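Local coordinates for dimethyl-sulfide monooxygenase (Hyphomicrobium sulfonivorans, PDB 6AK1), which uses FMN, NADH and oxygen to oxidise dimethyl sulfide to methanethiol and formaldehyde, opening the pathway of dimethyl sulfide degradation, at residues A[320-330]-A[351-359]. Numbering follows the deposited sequence.
Sequences FAKLDPDEPLQ and KKWTVRDVI
V355 and T354, at the capped N-terminus of helix 355-362, fit against the type I turn D324–E327 and illustrate how a loop can dock on a helix start in a luciferase-like TIM-barrel monooxygenase, here away from the annotated sites. V355 is the main bump, set in the hollow between the F320 ring and the aliphatic part of E327: a chi1 of 170° swings CG1 away from the backbone N to the edge of that ring, while CG2 lies 3.6 Å from E327 CG. The L329 side chain crosses that of V358 at about a right angle; F320 and I359 both continue onto L309 and Y312 of helix 305-316. A single backbone bridge pairs P328 with T354, V355 N donating to E327 O (2.8 Å) and L329 N to W353 O (2.9 Å). R356 N donates to P325 O. T354 is the N-cap, its OG1 accepting from D357 N, and CG2 of T354 rests 3.4 Å from D326 O; with alanine in this place, D357 N is likely to lose its cap and a gap to open beside the turn. Farther out, the R356 guanidinium lays one face over P325 CB, and its NH1 forms a salt bridge with D326 OD1 at 3.0 Å, approaching from 52° out of the carboxylate plane.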
ATOM      1  N   PHE A 320      16.685  18.045  10.792  1.00 28.04           N
ATOM      2  CA  PHE A 320      16.350  18.822  11.982  1.00 29.68           C
ATOM      3  C   PHE A 320      17.556  19.161  12.851  1.00 27.70           C
ATOM      4  O   PHE A 320      17.414  19.972  13.768  1.00 30.30           O
ATOM      5  CB  PHE A 320      15.308  18.077  12.824  1.00 28.36           C
ATOM      6  CG  PHE A 320      13.887  18.418  12.471  1.00 30.80           C
ATOM      7  CD1 PHE A 320      13.365  18.084  11.232  1.00 26.74           C
ATOM      8  CD2 PHE A 320      13.070  19.083  13.381  1.00 29.03           C
ATOM      9  CE1 PHE A 320      12.049  18.404  10.902  1.00 27.51           C
ATOM     10  CE2 PHE A 320      11.758  19.398  13.059  1.00 30.42           C
ATOM     11  CZ  PHE A 320      11.248  19.063  11.811  1.00 28.36           C
ATOM     12  N   ALA A 321      18.727  18.561  12.618  1.00 26.72           N
ATOM     13  CA  ALA A 321      19.896  18.981  13.380  1.00 33.10           C
ATOM     14  C   ALA A 321      20.278  20.435  13.085  1.00 34.51           C
ATOM     15  O   ALA A 321      21.033  21.032  13.857  1.00 34.15           O
ATOM     16  CB  ALA A 321      21.074  18.052  13.102  1.00 27.97           C
ATOM     17  N   LYS A 322      19.755  21.015  12.001  1.00 33.22           N
ATOM     18  CA  LYS A 322      19.959  22.413  11.637  1.00 34.08           C
ATOM     19  C   LYS A 322      18.938  23.352  12.273  1.00 42.10           C
ATOM     20  O   LYS A 322      19.051  24.574  12.112  1.00 40.60           O
ATOM     21  CB  LYS A 322      19.885  22.582  10.113  1.00 35.64           C
ATOM     22  CG  LYS A 322      20.687  21.586   9.297  1.00 39.47           C
ATOM     23  CD  LYS A 322      22.168  21.843   9.379  1.00 36.99           C
ATOM     24  CE  LYS A 322      22.911  20.926   8.415  1.00 38.97           C
ATOM     25  NZ  LYS A 322      24.383  21.112   8.502  1.00 42.67           N
ATOM     26  N   LEU A 323      17.947  22.819  12.977  1.00 37.44           N
ATOM     27  CA  LEU A 323      16.821  23.601  13.467  1.00 37.01           C
ATOM     28  C   LEU A 323      16.971  23.855  14.964  1.00 37.79           C
ATOM     29  O   LEU A 323      17.929  23.420  15.609  1.00 40.75           O
ATOM     30  CB  LEU A 323      15.496  22.896  13.160  1.00 38.47           C
ATOM     31  CG  LEU A 323      14.849  23.129  11.789  1.00 41.73           C
ATOM     32  CD1 LEU A 323      15.788  22.819  10.632  1.00 38.53           C
ATOM     33  CD2 LEU A 323      13.585  22.297  11.671  1.00 35.46           C
ATOM     34  N   ASP A 324      15.996  24.563  15.527  1.00 39.61           N
ATOM     35  CA  ASP A 324      16.065  25.011  16.911  1.00 37.23           C
ATOM     36  C   ASP A 324      14.945  24.345  17.702  1.00 34.92           C
ATOM     37  O   ASP A 324      13.757  24.591  17.421  1.00 37.67           O
ATOM     38  CB  ASP A 324      15.984  26.552  16.990  1.00 40.05           C
ATOM     39  CG  ASP A 324      15.915  27.073  18.414  1.00 48.55           C
ATOM     40  OD1 ASP A 324      16.387  26.363  19.355  1.00 44.89           O
ATOM     41  OD2 ASP A 324      15.422  28.222  18.578  1.00 52.29           O
ATOM     42  N   PRO A 325      15.260  23.535  18.718  1.00 36.17           N
ATOM     43  CA  PRO A 325      14.193  22.813  19.437  1.00 38.27           C
ATOM     44  C   PRO A 325      13.285  23.710  20.252  1.00 40.93           C
ATOM     45  O   PRO A 325      12.155  23.301  20.564  1.00 37.29           O
ATOM     46  CB  PRO A 325      14.962  21.841  20.353  1.00 38.12           C
ATOM     47  CG  PRO A 325      16.365  21.807  19.802  1.00 39.59           C
ATOM     48  CD  PRO A 325      16.602  23.150  19.183  1.00 35.09           C
ATOM     49  N   ASP A 326      13.739  24.913  20.614  1.00 45.08           N
ATOM     50  CA  ASP A 326      12.995  25.765  21.534  1.00 42.98           C
ATOM     51  C   ASP A 326      12.179  26.859  20.855  1.00 40.59           C
ATOM     52  O   ASP A 326      11.419  27.547  21.542  1.00 43.93           O
ATOM     53  CB  ASP A 326      13.949  26.391  22.552  1.00 46.26           C
ATOM     54  CG  ASP A 326      14.550  25.360  23.469  1.00 50.41           C
ATOM     55  OD1 ASP A 326      13.869  24.973  24.441  1.00 55.36           O
ATOM     56  OD2 ASP A 326      15.685  24.909  23.203  1.00 56.90           O
ATOM     57  N   GLU A 327      12.296  27.038  19.544  1.00 40.44           N
ATOM     58  CA  GLU A 327      11.415  27.980  18.880  1.00 44.23           C
ATOM     59  C   GLU A 327       9.994  27.418  18.844  1.00 41.44           C
ATOM     60  O   GLU A 327       9.805  26.202  18.777  1.00 38.37           O
ATOM     61  CB  GLU A 327      11.904  28.272  17.464  1.00 43.14           C
ATOM     62  CG  GLU A 327      11.804  27.109  16.505  1.00 48.82           C
ATOM     63  CD  GLU A 327      11.991  27.541  15.065  1.00 55.44           C
ATOM     64  OE1 GLU A 327      11.666  26.745  14.140  1.00 52.33           O
ATOM     65  OE2 GLU A 327      12.458  28.689  14.866  1.00 55.00           O
ATOM     66  N   PRO A 328       8.978  28.280  18.909  1.00 42.95           N
ATOM     67  CA  PRO A 328       7.601  27.802  18.760  1.00 39.32           C
ATOM     68  C   PRO A 328       7.351  27.311  17.349  1.00 37.25           C
ATOM     69  O   PRO A 328       7.993  27.757  16.393  1.00 36.74           O
ATOM     70  CB  PRO A 328       6.752  29.042  19.071  1.00 40.68           C
ATOM     71  CG  PRO A 328       7.637  30.182  18.720  1.00 43.21           C
ATOM     72  CD  PRO A 328       9.027  29.739  19.115  1.00 47.20           C
ATOM     73  N   LEU A 329       6.395  26.382  17.236  1.00 38.15           N
ATOM     74  CA  LEU A 329       6.015  25.829  15.935  1.00 37.63           C
ATOM     75  C   LEU A 329       5.660  26.924  14.933  1.00 38.93           C
ATOM     76  O   LEU A 329       6.068  26.863  13.766  1.00 37.85           O
ATOM     77  CB  LEU A 329       4.839  24.860  16.101  1.00 34.60           C
ATOM     78  CG  LEU A 329       4.267  24.235  14.824  1.00 40.15           C
ATOM     79  CD1 LEU A 329       5.353  23.528  14.002  1.00 34.85           C
ATOM     80  CD2 LEU A 329       3.115  23.294  15.137  1.00 39.60           C
ATOM     81  N   GLN A 330       4.901  27.936  15.369  1.00 34.91           N
ATOM     82  CA  GLN A 330       4.445  28.981  14.455  1.00 42.63           C
ATOM     83  C   GLN A 330       5.601  29.734  13.794  1.00 42.86           C
ATOM     84  O   GLN A 330       5.411  30.318  12.722  1.00 38.20           O
ATOM     85  CB  GLN A 330       3.523  29.963  15.190  1.00 41.11           C
ATOM     86  CG  GLN A 330       4.071  30.484  16.512  1.00 48.29           C
ATOM     87  CD  GLN A 330       3.163  31.524  17.185  1.00 58.30           C
ATOM     88  OE1 GLN A 330       2.387  32.222  16.526  1.00 56.38           O
ATOM     89  NE2 GLN A 330       3.260  31.618  18.510  1.00 56.60           N
ATOM     90  N   LYS A 351       1.052  27.389  16.508  1.00 54.49           N
ATOM     91  CA  LYS A 351       0.824  26.941  17.881  1.00 57.75           C
ATOM     92  C   LYS A 351       1.906  27.511  18.794  1.00 57.24           C
ATOM     93  O   LYS A 351       2.955  27.961  18.318  1.00 52.08           O
ATOM     94  CB  LYS A 351       0.787  25.406  17.949  1.00 51.97           C
ATOM     95  CG  LYS A 351       0.133  24.797  19.209  1.00 61.37           C
ATOM     96  CD  LYS A 351      -0.946  25.702  19.835  1.00 68.55           C
ATOM     97  CE  LYS A 351      -2.235  25.806  19.028  1.00 66.55           C
ATOM     98  NZ  LYS A 351      -3.254  26.557  19.821  1.00 70.30           N
ATOM     99  N   LYS A 352       1.684  27.516  20.089  1.00 60.19           N
ATOM    100  CA  LYS A 352       2.688  28.092  20.962  1.00 59.49           C
ATOM    101  C   LYS A 352       3.677  27.101  21.550  1.00 53.56           C
ATOM    102  O   LYS A 352       4.594  27.488  22.228  1.00 51.21           O
ATOM    103  CB  LYS A 352       2.033  28.985  22.024  1.00 62.03           C
ATOM    104  CG  LYS A 352       1.400  30.250  21.431  1.00 65.21           C
ATOM    105  CD  LYS A 352       0.872  31.215  22.494  1.00 68.74           C
ATOM    106  CE  LYS A 352      -0.650  31.274  22.533  1.00 68.72           C
ATOM    107  NZ  LYS A 352      -1.218  32.559  23.019  1.00 69.01           N
ATOM    108  N   TRP A 353       3.492  25.824  21.286  1.00 49.48           N
ATOM    109  CA  TRP A 353       4.445  24.841  21.778  1.00 44.16           C
ATOM    110  C   TRP A 353       5.752  24.934  21.013  1.00 37.91           C
ATOM    111  O   TRP A 353       5.780  25.273  19.827  1.00 38.08           O
ATOM    112  CB  TRP A 353       3.905  23.420  21.657  1.00 50.63           C
ATOM    113  CG  TRP A 353       2.585  23.194  22.316  1.00 56.74           C
ATOM    114  CD1 TRP A 353       1.916  24.042  23.161  1.00 56.60           C
ATOM    115  CD2 TRP A 353       1.777  22.020  22.204  1.00 60.64           C
ATOM    116  NE1 TRP A 353       0.732  23.471  23.563  1.00 57.53           N
ATOM    117  CE2 TRP A 353       0.626  22.227  22.993  1.00 64.89           C
ATOM    118  CE3 TRP A 353       1.915  20.808  21.509  1.00 54.49           C
ATOM    119  CZ2 TRP A 353      -0.383  21.265  23.103  1.00 67.56           C
ATOM    120  CZ3 TRP A 353       0.911  19.857  21.617  1.00 52.81           C
ATOM    121  CH2 TRP A 353      -0.222  20.091  22.406  1.00 58.40           C
ATOM    122  N   THR A 354       6.844  24.628  21.706  1.00 39.66           N
ATOM    123  CA  THR A 354       8.140  24.593  21.048  1.00 41.22           C
ATOM    124  C   THR A 354       8.179  23.461  20.028  1.00 40.18           C
ATOM    125  O   THR A 354       7.346  22.550  20.039  1.00 41.17           O
ATOM    126  CB  THR A 354       9.257  24.420  22.070  1.00 40.29           C
ATOM    127  OG1 THR A 354       9.107  23.161  22.743  1.00 37.12           O
ATOM    128  CG2 THR A 354       9.204  25.560  23.096  1.00 40.61           C
ATOM    129  N   VAL A 355       9.154  23.536  19.118  1.00 37.45           N
ATOM    130  CA  VAL A 355       9.323  22.461  18.143  1.00 36.95           C
ATOM    131  C   VAL A 355       9.592  21.144  18.862  1.00 35.13           C
ATOM    132  O   VAL A 355       9.110  20.083  18.450  1.00 33.72           O
ATOM    133  CB  VAL A 355      10.436  22.822  17.136  1.00 37.52           C
ATOM    134  CG1 VAL A 355      10.808  21.641  16.278  1.00 29.63           C
ATOM    135  CG2 VAL A 355       9.975  23.985  16.249  1.00 39.66           C
ATOM    136  N   ARG A 356      10.307  21.202  19.988  1.00 34.97           N
ATOM    137  CA  ARG A 356      10.578  19.998  20.765  1.00 38.90           C
ATOM    138  C   ARG A 356       9.289  19.335  21.252  1.00 38.54           C
ATOM    139  O   ARG A 356       9.146  18.107  21.162  1.00 34.18           O
ATOM    140  CB  ARG A 356      11.488  20.335  21.943  1.00 38.01           C
ATOM    141  CG  ARG A 356      11.639  19.194  22.923  1.00 39.32           C
ATOM    142  CD  ARG A 356      12.452  19.595  24.129  1.00 42.17           C
ATOM    143  NE  ARG A 356      13.858  19.741  23.783  1.00 51.43           N
ATOM    144  CZ  ARG A 356      14.492  20.904  23.714  1.00 54.82           C
ATOM    145  NH1 ARG A 356      13.840  22.035  23.984  1.00 48.31           N
ATOM    146  NH2 ARG A 356      15.780  20.929  23.385  1.00 54.28           N
ATOM    147  N   ASP A 357       8.337  20.134  21.763  1.00 36.19           N
ATOM    148  CA  ASP A 357       7.080  19.590  22.285  1.00 35.77           C
ATOM    149  C   ASP A 357       6.244  18.959  21.179  1.00 34.57           C
ATOM    150  O   ASP A 357       5.593  17.932  21.396  1.00 34.73           O
ATOM    151  CB  ASP A 357       6.253  20.681  22.980  1.00 37.28           C
ATOM    152  CG  ASP A 357       6.873  21.168  24.280  1.00 39.55           C
ATOM    153  OD1 ASP A 357       7.613  20.405  24.928  1.00 41.00           O
ATOM    154  OD2 ASP A 357       6.605  22.331  24.658  1.00 51.03           O
ATOM    155  N   VAL A 358       6.226  19.576  19.998  1.00 34.41           N
ATOM    156  CA  VAL A 358       5.462  19.026  18.882  1.00 37.01           C
ATOM    157  C   VAL A 358       6.060  17.694  18.424  1.00 33.83           C
ATOM    158  O   VAL A 358       5.342  16.702  18.247  1.00 32.93           O
ATOM    159  CB  VAL A 358       5.388  20.050  17.735  1.00 34.82           C
ATOM    160  CG1 VAL A 358       4.653  19.468  16.539  1.00 33.83           C
ATOM    161  CG2 VAL A 358       4.700  21.324  18.220  1.00 41.17           C
ATOM    162  N   ILE A 359       7.387  17.650  18.231  1.00 31.72           N
ATOM    163  CA  ILE A 359       8.039  16.431  17.743  1.00 33.93           C
ATOM    164  C   ILE A 359       7.752  15.255  18.674  1.00 34.35           C
ATOM    165  O   ILE A 359       7.541  14.121  18.216  1.00 29.46           O
ATOM    166  CB  ILE A 359       9.557  16.651  17.579  1.00 33.15           C
ATOM    167  CG1 ILE A 359       9.843  17.696  16.500  1.00 33.62           C
ATOM    168  CG2 ILE A 359      10.266  15.327  17.257  1.00 29.91           C
ATOM    169  CD1 ILE A 359       9.039  17.499  15.229  1.00 36.36           C
TER